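Long-range contact in thiamine-monophosphate kinase (PDB 1VQV), which catalyses the ATP-dependent phosphorylation of thiamine monophosphate to thiamine diphosphate, the active form of vitamin B1: residues B[150-155]-B[279-284]. Numbering follows the deposited sequence.
Sequences SVFVSG and MTEIGR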
loop_
_atom_site.group_PDB
_atom_site.type_symbol
_atom_site.label_atom_id
_atom_site.label_comp_id
_atom_site.label_asym_id
_atom_site.label_seq_id
_atom_site.Cartn_x
_atom_site.Cartn_y
_atom_site.Cartn_z
ATOM N N SER B 150 3.369 24.917 -25.131
ATOM C CA SER B 150 3.794 23.901 -26.083
ATOM C C SER B 150 3.620 22.575 -25.324
ATOM O O SER B 150 3.435 22.572 -24.097
ATOM C CB SER B 150 5.252 24.096 -26.500
ATOM O OG SER B 150 5.361 25.091 -27.511
ATOM N N VAL B 151 3.634 21.453 -26.034
ATOM C CA VAL B 151 3.472 20.172 -25.351
ATOM C C VAL B 151 4.731 19.326 -25.539
ATOM O O VAL B 151 5.114 19.005 -26.661
ATOM C CB VAL B 151 2.213 19.414 -25.869
ATOM C CG1 VAL B 151 1.956 18.169 -25.017
ATOM C CG2 VAL B 151 0.998 20.339 -25.823
ATOM N N PHE B 152 5.381 18.990 -24.431
ATOM C CA PHE B 152 6.607 18.192 -24.476
ATOM C C PHE B 152 6.447 16.819 -23.845
ATOM O O PHE B 152 5.521 16.589 -23.059
ATOM C CB PHE B 152 7.759 18.876 -23.723
ATOM C CG PHE B 152 8.029 20.280 -24.149
ATOM C CD1 PHE B 152 7.233 21.328 -23.687
ATOM C CD2 PHE B 152 9.092 20.562 -24.998
ATOM C CE1 PHE B 152 7.495 22.652 -24.069
ATOM C CE2 PHE B 152 9.363 21.874 -25.387
ATOM C CZ PHE B 152 8.563 22.923 -24.920
ATOM N N VAL B 153 7.361 15.919 -24.209
ATOM C CA VAL B 153 7.439 14.574 -23.645
ATOM C C VAL B 153 8.930 14.299 -23.476
ATOM O O VAL B 153 9.750 14.794 -24.242
ATOM C CB VAL B 153 6.824 13.447 -24.545
ATOM C CG1 VAL B 153 5.352 13.700 -24.773
ATOM C CG2 VAL B 153 7.581 13.325 -25.867
ATOM N N SER B 154 9.293 13.530 -22.460
ATOM C CA SER B 154 10.697 13.209 -22.255
ATOM C C SER B 154 10.973 11.904 -22.969
ATOM O O SER B 154 10.046 11.183 -23.314
ATOM C CB SER B 154 11.013 13.071 -20.765
ATOM O OG SER B 154 10.174 12.121 -20.148
ATOM N N GLY B 155 12.248 11.614 -23.205
ATOM C CA GLY B 155 12.619 10.380 -23.871
ATOM C C GLY B 155 11.877 10.137 -25.165
ATOM O O GLY B 155 11.452 11.078 -25.840
HETATM N N MSE B 279 14.298 16.700 -23.881
HETATM C CA MSE B 279 12.940 17.208 -24.029
HETATM C C MSE B 279 12.556 17.317 -25.522
HETATM O O MSE B 279 13.388 17.675 -26.351
HETATM C CB MSE B 279 12.934 18.581 -23.371
HETATM C CG MSE B 279 11.629 19.170 -23.010
HETATM SE SE MSE B 279 12.065 20.823 -22.117
HETATM C CE MSE B 279 13.476 20.224 -20.906
ATOM N N THR B 280 11.311 16.999 -25.864
ATOM C CA THR B 280 10.852 17.077 -27.256
ATOM C C THR B 280 9.437 17.654 -27.364
ATOM O O THR B 280 8.479 17.095 -26.813
ATOM C CB THR B 280 10.830 15.691 -27.920
ATOM O OG1 THR B 280 12.132 15.100 -27.843
ATOM C CG2 THR B 280 10.413 15.802 -29.375
ATOM N N GLU B 281 9.297 18.770 -28.069
ATOM C CA GLU B 281 7.983 19.372 -28.238
ATOM C C GLU B 281 7.227 18.598 -29.320
ATOM O O GLU B 281 7.736 18.377 -30.412
ATOM C CB GLU B 281 8.112 20.837 -28.645
ATOM C CG GLU B 281 6.768 21.517 -28.752
ATOM C CD GLU B 281 6.780 22.682 -29.705
ATOM O OE1 GLU B 281 7.450 23.700 -29.408
ATOM O OE2 GLU B 281 6.116 22.568 -30.763
ATOM N N ILE B 282 5.999 18.205 -29.023
ATOM C CA ILE B 282 5.239 17.424 -29.980
ATOM C C ILE B 282 3.962 18.090 -30.478
ATOM O O ILE B 282 3.370 17.657 -31.466
ATOM C CB ILE B 282 4.881 16.050 -29.382
ATOM C CG1 ILE B 282 3.992 16.234 -28.155
ATOM C CG2 ILE B 282 6.149 15.310 -28.988
ATOM C CD1 ILE B 282 3.273 14.976 -27.761
ATOM N N GLY B 283 3.540 19.148 -29.803
ATOM C CA GLY B 283 2.329 19.818 -30.228
ATOM C C GLY B 283 2.078 21.102 -29.475
ATOM O O GLY B 283 2.979 21.616 -28.805
ATOM N N ARG B 284 0.852 21.613 -29.564
ATOM C CA ARG B 284 0.499 22.865 -28.891
ATOM C C ARG B 284 -0.842 22.818 -28.165
ATOM O O ARG B 284 -1.718 22.013 -28.490
ATOM C CB ARG B 284 0.474 24.014 -29.910
ATOM C CG ARG B 284 1.574 23.932 -30.972
ATOM C CD ARG B 284 1.787 25.264 -31.706
ATOM N NE ARG B 284 0.540 25.859 -32.190
ATOM C CZ ARG B 284 0.474 26.911 -33.013
ATOM N NH1 ARG B 284 1.597 27.482 -33.453
ATOM N NH2 ARG B 284 -0.713 27.405 -33.384
#
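Val151 faces both Ile282 and Gly283 across a classic beta bulge, where antiparallel strands 150-153 and 280-284 shift register by one residue. Val151 N donates to Gly283 O at 2.9 Å, while Val151 O accepts from Ile282 N in a nearly straight bond, 171° at the hydrogen. Gly283 brings only backbone to the bulge; a CB there would lie on the Val151 side, 4.4 Å from Val151 CB, so spacing alone does not demand glycine. Val153, on the same side as Val151, touches Ile282 CD1 through CG1 at 3.9 Å, the two side chains crossing at about a right angle. Leu265 touches both valines, and branched apolar residues suit such a surface. Beyond the bulge, Val153 and Thr280 exchange two backbone hydrogen bonds.

The other face centres on the Phe152 ring. Met279 SE lies over one side, 4.5 Å from the ring centroid, in a Met-aromatic contact, and Glu281 CG stands over the opposite side, offset toward the rim. Glu281 CG is anti to the backbone N (chi1 -177°), which places it 3.7 Å from Ser150 CB. The methylenes thus serve the ring while the carboxylate reaches polar partners: OE1 takes a weak bond from Ser150 OG, and OE2 forms a salt bridge with Lys233. An alanine here would probably leave Ser150 OG and Lys233 without the carboxylate and strip CG from the ring face, though CB would stay against the rim.

Farther out, strand 263-268 flanks strand 150-153 on its other side, with Phe266 and His268 meeting the Phe152 ring. Met279 CG comes within 3.5 Å of Phe152 CD2, nearer than SE.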